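Local structure of racemase, putative (Roseobacter denitrificans, 3TCS) at residues 28-33 with 63-68; 144-149 with 179-184; 270-275 with 298-303. The protein binds magnesium and D-alanine in a TIM-barrel fold of the mandelate racemase/muconate lactonizing enzyme family, and is probably a hydro-lyase or racemase. One frame throughout, in Å; residues are numbered along the deposited sequence.

Contact 1 (28-33 with 63-68); sequences IETFTN and TVLHRQ
His-66 turns its ring beside its own backbone N and opposite its carbonyl carbon (chi1 -69°), while Thr-30 tucks OG1 between backbone N and carbonyl carbon (chi1 50°), and the two rotations bring imidazole and hydroxyl together. Thr-30 OG1 and His-66 NE2 form a hydrogen bond of 2.8 Å in which either may be the donor. The same ring edge meets the strand backbone, His-66 CE1 lying 3.4 Å from Ile-28 O and close to the ring plane. Leu-65 fills the space alongside: its CD2 sits over the centre of the imidazole and also 3.7 Å from Ile-28 CG2, whereas CD1 meets Thr-30 CG2 tip to tip at 3.9 Å. The other ring nitrogen, His-66 ND1, bonds to Ser-386 OG on the adjacent strand 382-387, and with both nitrogens engaged the ring's rotation is fixed. Replacing the histidine by alanine would probably leave the Thr-30 and Ser-386 hydroxyls without the ring that joins them and open a gap beside Leu-65 CD2. Helix 58-73 thus covers the antiparallel sheet, its segment running nearly antiparallel to strand 25-32, which lies between strands 37-43 and 382-387.

Contact 2 (144-149 with 179-184); sequences DITPRD and DEWPGR
Arg-184 grips one carbonyl oxygen, that of Ile-145, with two nitrogens at once. NH2 makes the shorter and straighter bond, 2.9 Å from Arg-184 NH2 to Ile-145 O with an N-H...O angle of 155°; from NE the distance to the same oxygen is 3.3 Å and the angle falls to 137°. The oxygen lies in the guanidinium plane, as a side-on approach requires, and NH2 lies in the carbonyl plane while NE is tilted from it. Ile-145 CG2 packs 3.6 Å from Arg-184 NH2.

Trp-181 supplies the apolar wall. The outer edge of its six-membered ring reaches Thr-146 CA, 3.9 Å from CH2, and Pro-147 CD, 3.9 Å from CZ2, while one ring face is covered toward its rim by Arg-184 CD. The indole therefore meets the opposing segment edge-on while flanking the arginine chain that reaches it.

Further out, the arginine owes its reach to a chain extended from CG to NE, with CG opposite the backbone N (chi1 -177°), and its third nitrogen, NH1, bonds to Arg-169 O. A type II turn from Trp-181 to Arg-184, with Gly-183 at positive phi, places tryptophan and arginine together. Both segments lead into helices: Gly-183 is the N-cap of helix 184-196, and Thr-146 caps helix 147-161, its OG1 accepting from Asp-149 N at 3.2 Å. Such pairing of neighbouring strand-to-helix loops belongs to the beta/alpha barrel, on the rim that carries the active site, and Arg-169 itself lines the D-alanine pocket.

Contact 3 (270-275 with 298-303); sequences DMRAVD and RAAGLP
Leu-302 and Arg-272 meet where two successive helices of the TIM barrel end and their chains turn back toward the strands. Each helix closes with a Schellman motif: Arg-272 has left helical geometry with positive phi after helix 262-270, and Gly-301 does the same after helix 287-300. At the backbone angles of Gly-301 a beta carbon would collide with the carbonyl oxygen of Ala-300, so the position suits glycine alone.

The tight part is the inner one. Leu-302 points into the contact and lays one branch, CD2, against the backbone of residues 274-275, 4.0 Å from Asp-275 O. Asp-275 itself turns its side chain away from this packing, where OD2 accepts from Val-253 N; its side chain comes within about 4 Å of a bound magnesium ion, whose site includes Thr-246 and Leu-249. Pro-303 adds a second apolar atom to the same carbonyl, its CD lying 3.4 Å from Asp-275 O.

The outer, exposed part is looser and rests on Arg-272. Its chain bends at chi2 (-71°), which lays the guanidinium flat over Ala-300, with CB 3.5 Å above the guanidinium plane and offset toward its rim. Polar complementarity is slight on this side: Arg-272 NH2 stands 3.7 Å from Ala-300 O, without a hydrogen bond, and NH1 bonds instead to Ile-269 O in its own helix end. Lower down the same chain, Arg-272 CD lies 4.0 Å from Leu-302 CD1, so one leucine branch touches the solvent-side arginine. The other branch marks the buried end, with Leu-302 CD2 only 3.5 Å from Val-274 O.

The three contacts follow one another along the chain without touching. Contact 1 belongs to the N-terminal domain and contacts 2 and 3 to the barrel; the centres of contacts 1 and 2 are 39 Å apart, and contacts 1 and 3 lie on opposite sides of the chain's centre. Within the barrel, contact 2 joins loops that lead into helices and contact 3 joins loops that leave them, with about 21 Å between their nearest atoms. Neither touches the ligand: the side chains of Arg-184 and Val-274 each lie about 13 Å from D-alanine. The side chain of Arg-184 is about 10 Å from that of the magnesium ligand Asp-205, whereas that of Asp-275 is about 3 Å from the side chain of Thr-246, at the second magnesium site.

Contact 1 (28-33 with 63-68)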
# COMPACT_ATOMS: atom_id res chain seq x y z
N ILE B 28 9.26 21.74 5.48
CA ILE B 28 9.28 20.37 5.98
C ILE B 28 10.66 19.83 5.63
O ILE B 28 11.04 19.80 4.45
CB ILE B 28 8.22 19.49 5.32
CG1 ILE B 28 6.82 20.04 5.61
CG2 ILE B 28 8.32 18.06 5.87
CD1 ILE B 28 5.72 19.35 4.85
N GLU B 29 11.41 19.44 6.65
CA GLU B 29 12.76 18.90 6.47
C GLU B 29 12.86 17.50 7.04
O GLU B 29 12.19 17.18 8.02
CB GLU B 29 13.77 19.78 7.21
CG GLU B 29 13.82 21.22 6.75
CD GLU B 29 14.46 22.11 7.79
OE1 GLU B 29 13.78 22.45 8.78
OE2 GLU B 29 15.65 22.47 7.61
N THR B 30 13.70 16.67 6.44
CA THR B 30 13.91 15.31 6.94
C THR B 30 15.41 15.08 7.14
O THR B 30 16.23 15.62 6.40
CB THR B 30 13.35 14.24 5.97
OG1 THR B 30 13.84 14.49 4.65
CG2 THR B 30 11.83 14.26 5.96
N PHE B 31 15.73 14.29 8.15
CA PHE B 31 17.10 13.94 8.51
C PHE B 31 17.00 12.43 8.67
O PHE B 31 16.38 11.95 9.61
CB PHE B 31 17.45 14.61 9.84
CG PHE B 31 17.21 16.09 9.85
CD1 PHE B 31 18.25 16.99 9.61
CD2 PHE B 31 15.93 16.60 10.06
CE1 PHE B 31 18.03 18.36 9.59
CE2 PHE B 31 15.69 17.97 10.04
CZ PHE B 31 16.74 18.85 9.81
N THR B 32 17.62 11.68 7.76
CA THR B 32 17.45 10.24 7.80
C THR B 32 18.66 9.38 7.43
O THR B 32 19.65 9.87 6.88
CB THR B 32 16.33 9.86 6.80
OG1 THR B 32 15.92 8.50 6.99
CG2 THR B 32 16.84 10.02 5.38
N ASN B 33 18.56 8.10 7.79
CA ASN B 33 19.54 7.12 7.35
C ASN B 33 18.62 5.99 6.88
O ASN B 33 17.41 6.20 6.80
CB ASN B 33 20.57 6.68 8.42
CG ASN B 33 19.95 6.06 9.66
OD1 ASN B 33 18.84 5.53 9.64
ND2 ASN B 33 20.71 6.09 10.75
N THR B 63 11.99 10.07 0.84
CA THR B 63 11.92 10.48 -0.56
C THR B 63 10.45 10.62 -0.93
O THR B 63 10.04 11.58 -1.59
CB THR B 63 12.60 9.43 -1.47
OG1 THR B 63 14.01 9.42 -1.22
CG2 THR B 63 12.35 9.76 -2.95
N VAL B 64 9.64 9.66 -0.48
CA VAL B 64 8.21 9.68 -0.76
C VAL B 64 7.56 10.89 -0.08
O VAL B 64 6.67 11.53 -0.64
CB VAL B 64 7.53 8.38 -0.25
CG1 VAL B 64 6.01 8.52 -0.28
CG2 VAL B 64 7.95 7.21 -1.13
N LEU B 65 8.03 11.22 1.12
CA LEU B 65 7.47 12.35 1.85
C LEU B 65 7.60 13.65 1.06
O LEU B 65 6.63 14.41 0.92
CB LEU B 65 8.17 12.50 3.21
CG LEU B 65 7.59 13.52 4.20
CD1 LEU B 65 8.06 13.17 5.61
CD2 LEU B 65 8.01 14.94 3.83
N HIS B 66 8.78 13.92 0.52
CA HIS B 66 8.99 15.16 -0.23
C HIS B 66 8.33 15.13 -1.60
O HIS B 66 7.87 16.16 -2.11
CB HIS B 66 10.49 15.42 -0.39
CG HIS B 66 11.16 15.79 0.89
ND1 HIS B 66 11.05 17.04 1.46
CD2 HIS B 66 11.94 15.06 1.73
CE1 HIS B 66 11.72 17.06 2.60
NE2 HIS B 66 12.27 15.88 2.79
N ARG B 67 8.26 13.95 -2.20
CA ARG B 67 7.67 13.80 -3.51
C ARG B 67 6.15 13.79 -3.49
O ARG B 67 5.50 14.38 -4.36
CB ARG B 67 8.16 12.50 -4.15
CG ARG B 67 7.73 12.28 -5.60
CD ARG B 67 8.57 13.14 -6.55
NE ARG B 67 9.97 12.75 -6.52
CZ ARG B 67 10.47 11.70 -7.17
NH1 ARG B 67 9.69 10.94 -7.92
NH2 ARG B 67 11.76 11.41 -7.06
N GLN B 68 5.57 13.14 -2.49
CA GLN B 68 4.12 12.99 -2.44
C GLN B 68 3.33 13.53 -1.26
O GLN B 68 2.11 13.50 -1.28
CB GLN B 68 3.80 11.51 -2.63
CG GLN B 68 4.29 10.96 -3.96
CD GLN B 68 4.22 9.44 -4.02
OE1 GLN B 68 5.14 8.75 -3.58
NE2 GLN B 68 3.12 8.92 -4.54

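Contact 2 (144-149 with 179-184)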
# COMPACT_ATOMS: atom_id res chain seq x y z
N ASP B 144 14.84 -16.88 16.87
CA ASP B 144 16.08 -17.64 16.84
C ASP B 144 16.74 -17.57 18.22
O ASP B 144 17.91 -17.23 18.35
CB ASP B 144 17.04 -17.07 15.79
CG ASP B 144 17.17 -15.57 15.86
OD1 ASP B 144 17.50 -15.05 16.95
OD2 ASP B 144 16.95 -14.90 14.83
N ILE B 145 15.95 -17.87 19.24
CA ILE B 145 16.42 -17.89 20.61
C ILE B 145 15.66 -19.05 21.23
O ILE B 145 14.46 -19.19 21.03
CB ILE B 145 16.10 -16.57 21.36
CG1 ILE B 145 16.69 -16.62 22.77
CG2 ILE B 145 14.60 -16.33 21.41
CD1 ILE B 145 16.45 -15.37 23.59
N THR B 146 16.36 -19.92 21.94
CA THR B 146 15.70 -21.07 22.54
C THR B 146 14.77 -20.63 23.67
O THR B 146 14.97 -19.59 24.28
CB THR B 146 16.73 -22.06 23.13
OG1 THR B 146 17.42 -21.43 24.22
CG2 THR B 146 17.73 -22.48 22.07
N PRO B 147 13.73 -21.43 23.94
CA PRO B 147 12.80 -21.09 25.01
C PRO B 147 13.54 -20.90 26.34
O PRO B 147 13.17 -20.05 27.15
CB PRO B 147 11.86 -22.29 25.03
CG PRO B 147 11.75 -22.62 23.57
CD PRO B 147 13.20 -22.53 23.11
N ARG B 148 14.59 -21.69 26.54
CA ARG B 148 15.37 -21.62 27.77
C ARG B 148 16.07 -20.28 27.93
O ARG B 148 16.01 -19.66 28.99
CB ARG B 148 16.39 -22.76 27.83
CG ARG B 148 17.13 -22.87 29.16
CD ARG B 148 18.05 -24.08 29.18
NE ARG B 148 18.63 -24.31 30.51
CZ ARG B 148 17.98 -24.84 31.54
NH1 ARG B 148 16.71 -25.22 31.42
NH2 ARG B 148 18.59 -24.99 32.71
N ASP B 149 16.76 -19.83 26.88
CA ASP B 149 17.46 -18.56 26.94
C ASP B 149 16.49 -17.39 26.98
O ASP B 149 16.78 -16.36 27.59
CB ASP B 149 18.42 -18.41 25.76
CG ASP B 149 19.63 -19.32 25.89
OD1 ASP B 149 19.90 -19.77 27.02
OD2 ASP B 149 20.31 -19.57 24.87
N ASP B 179 6.85 -23.98 12.15
CA ASP B 179 7.43 -23.39 13.35
C ASP B 179 8.90 -23.02 13.08
O ASP B 179 9.47 -23.48 12.08
CB ASP B 179 7.36 -24.39 14.51
CG ASP B 179 7.33 -23.73 15.87
OD1 ASP B 179 7.74 -22.55 15.99
OD2 ASP B 179 6.91 -24.39 16.85
N GLU B 180 9.51 -22.21 13.94
CA GLU B 180 10.91 -21.82 13.75
C GLU B 180 11.72 -23.12 13.65
O GLU B 180 12.71 -23.21 12.92
CB GLU B 180 11.40 -20.97 14.92
CG GLU B 180 12.75 -20.30 14.68
CD GLU B 180 12.71 -19.25 13.56
OE1 GLU B 180 11.62 -19.00 13.01
OE2 GLU B 180 13.77 -18.68 13.24
N TRP B 181 11.29 -24.11 14.42
CA TRP B 181 11.86 -25.45 14.40
C TRP B 181 10.86 -26.34 15.11
O TRP B 181 10.07 -25.88 15.94
CB TRP B 181 13.26 -25.51 15.06
CG TRP B 181 13.34 -25.24 16.53
CD1 TRP B 181 12.91 -26.05 17.55
CD2 TRP B 181 13.92 -24.09 17.14
NE1 TRP B 181 13.20 -25.46 18.77
CE2 TRP B 181 13.83 -24.26 18.54
CE3 TRP B 181 14.53 -22.93 16.65
CZ2 TRP B 181 14.31 -23.31 19.45
CZ3 TRP B 181 15.01 -21.99 17.55
CH2 TRP B 181 14.90 -22.19 18.93
N PRO B 182 10.83 -27.63 14.77
CA PRO B 182 9.90 -28.58 15.38
C PRO B 182 9.79 -28.52 16.90
O PRO B 182 10.77 -28.69 17.62
CB PRO B 182 10.41 -29.93 14.88
CG PRO B 182 10.91 -29.58 13.50
CD PRO B 182 11.68 -28.31 13.77
N GLY B 183 8.58 -28.24 17.38
CA GLY B 183 8.31 -28.18 18.80
C GLY B 183 8.69 -26.93 19.58
O GLY B 183 8.49 -26.90 20.80
N ARG B 184 9.22 -25.91 18.92
CA ARG B 184 9.59 -24.70 19.65
C ARG B 184 8.41 -24.06 20.37
O ARG B 184 8.52 -23.69 21.54
CB ARG B 184 10.22 -23.67 18.71
CG ARG B 184 10.68 -22.42 19.46
CD ARG B 184 11.38 -21.42 18.56
NE ARG B 184 11.92 -20.30 19.32
CZ ARG B 184 11.19 -19.31 19.82
NH1 ARG B 184 9.87 -19.29 19.64
NH2 ARG B 184 11.76 -18.34 20.52

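Contact 3 (270-275 with 298-303)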
# COMPACT_ATOMS: atom_id res chain seq x y z
N ASP B 270 -15.86 -3.73 12.57
CA ASP B 270 -17.28 -4.01 12.38
C ASP B 270 -17.58 -5.51 12.49
O ASP B 270 -18.59 -5.90 13.07
CB ASP B 270 -17.76 -3.53 11.00
CG ASP B 270 -17.81 -2.01 10.89
OD1 ASP B 270 -17.58 -1.31 11.89
OD2 ASP B 270 -18.10 -1.51 9.77
N MET B 271 -16.70 -6.34 11.93
CA MET B 271 -16.90 -7.78 11.95
C MET B 271 -16.37 -8.44 13.23
O MET B 271 -16.51 -9.65 13.41
CB MET B 271 -16.25 -8.43 10.72
CG MET B 271 -14.72 -8.46 10.75
SD MET B 271 -13.99 -8.96 9.17
CE MET B 271 -14.14 -10.76 9.25
N ARG B 272 -15.77 -7.63 14.10
CA ARG B 272 -15.21 -8.11 15.35
C ARG B 272 -14.22 -9.26 15.10
O ARG B 272 -14.30 -10.30 15.74
CB ARG B 272 -16.32 -8.57 16.29
CG ARG B 272 -17.38 -7.51 16.58
CD ARG B 272 -16.83 -6.39 17.48
NE ARG B 272 -17.91 -5.57 18.03
CZ ARG B 272 -18.48 -4.54 17.41
NH1 ARG B 272 -18.08 -4.16 16.20
NH2 ARG B 272 -19.48 -3.89 18.00
N ALA B 273 -13.29 -9.04 14.17
CA ALA B 273 -12.32 -10.07 13.83
C ALA B 273 -11.32 -10.35 14.95
O ALA B 273 -10.74 -11.43 15.01
CB ALA B 273 -11.58 -9.69 12.54
N VAL B 274 -11.11 -9.37 15.83
CA VAL B 274 -10.19 -9.51 16.95
C VAL B 274 -10.84 -8.94 18.21
O VAL B 274 -11.89 -8.29 18.13
CB VAL B 274 -8.85 -8.76 16.71
CG1 VAL B 274 -8.14 -9.32 15.49
CG2 VAL B 274 -9.12 -7.26 16.55
N ASP B 275 -10.22 -9.18 19.36
CA ASP B 275 -10.74 -8.68 20.63
C ASP B 275 -10.05 -7.38 21.05
O ASP B 275 -10.59 -6.61 21.84
CB ASP B 275 -10.54 -9.72 21.72
CG ASP B 275 -11.18 -11.04 21.38
OD1 ASP B 275 -12.43 -11.07 21.31
OD2 ASP B 275 -10.45 -12.03 21.18
N ARG B 298 -13.38 2.42 20.10
CA ARG B 298 -14.09 2.92 21.28
C ARG B 298 -15.60 2.72 21.14
O ARG B 298 -16.25 2.16 22.03
CB ARG B 298 -13.79 4.40 21.50
CG ARG B 298 -14.35 4.94 22.82
CD ARG B 298 -14.65 6.44 22.72
NE ARG B 298 -15.66 6.70 21.69
CZ ARG B 298 -16.93 6.33 21.77
NH1 ARG B 298 -17.38 5.67 22.84
NH2 ARG B 298 -17.76 6.59 20.77
N ALA B 299 -16.16 3.17 20.02
CA ALA B 299 -17.60 3.04 19.80
C ALA B 299 -18.04 1.58 19.83
O ALA B 299 -19.17 1.27 20.22
CB ALA B 299 -17.98 3.69 18.47
N ALA B 300 -17.15 0.68 19.42
CA ALA B 300 -17.44 -0.75 19.37
C ALA B 300 -17.17 -1.45 20.70
O ALA B 300 -17.50 -2.62 20.86
CB ALA B 300 -16.63 -1.40 18.26
N GLY B 301 -16.56 -0.74 21.64
CA GLY B 301 -16.27 -1.32 22.93
C GLY B 301 -14.98 -2.11 22.99
O GLY B 301 -14.75 -2.86 23.94
N LEU B 302 -14.12 -1.94 21.98
CA LEU B 302 -12.84 -2.66 21.97
C LEU B 302 -11.69 -1.81 22.49
O LEU B 302 -11.63 -0.61 22.23
CB LEU B 302 -12.48 -3.11 20.55
CG LEU B 302 -13.22 -4.28 19.93
CD1 LEU B 302 -14.56 -3.81 19.43
CD2 LEU B 302 -12.40 -4.84 18.79
N PRO B 303 -10.77 -2.44 23.23
CA PRO B 303 -9.63 -1.69 23.76
C PRO B 303 -8.55 -1.58 22.69
O PRO B 303 -8.56 -2.33 21.70
CB PRO B 303 -9.18 -2.55 24.94
CG PRO B 303 -9.44 -3.93 24.44
CD PRO B 303 -10.80 -3.80 23.78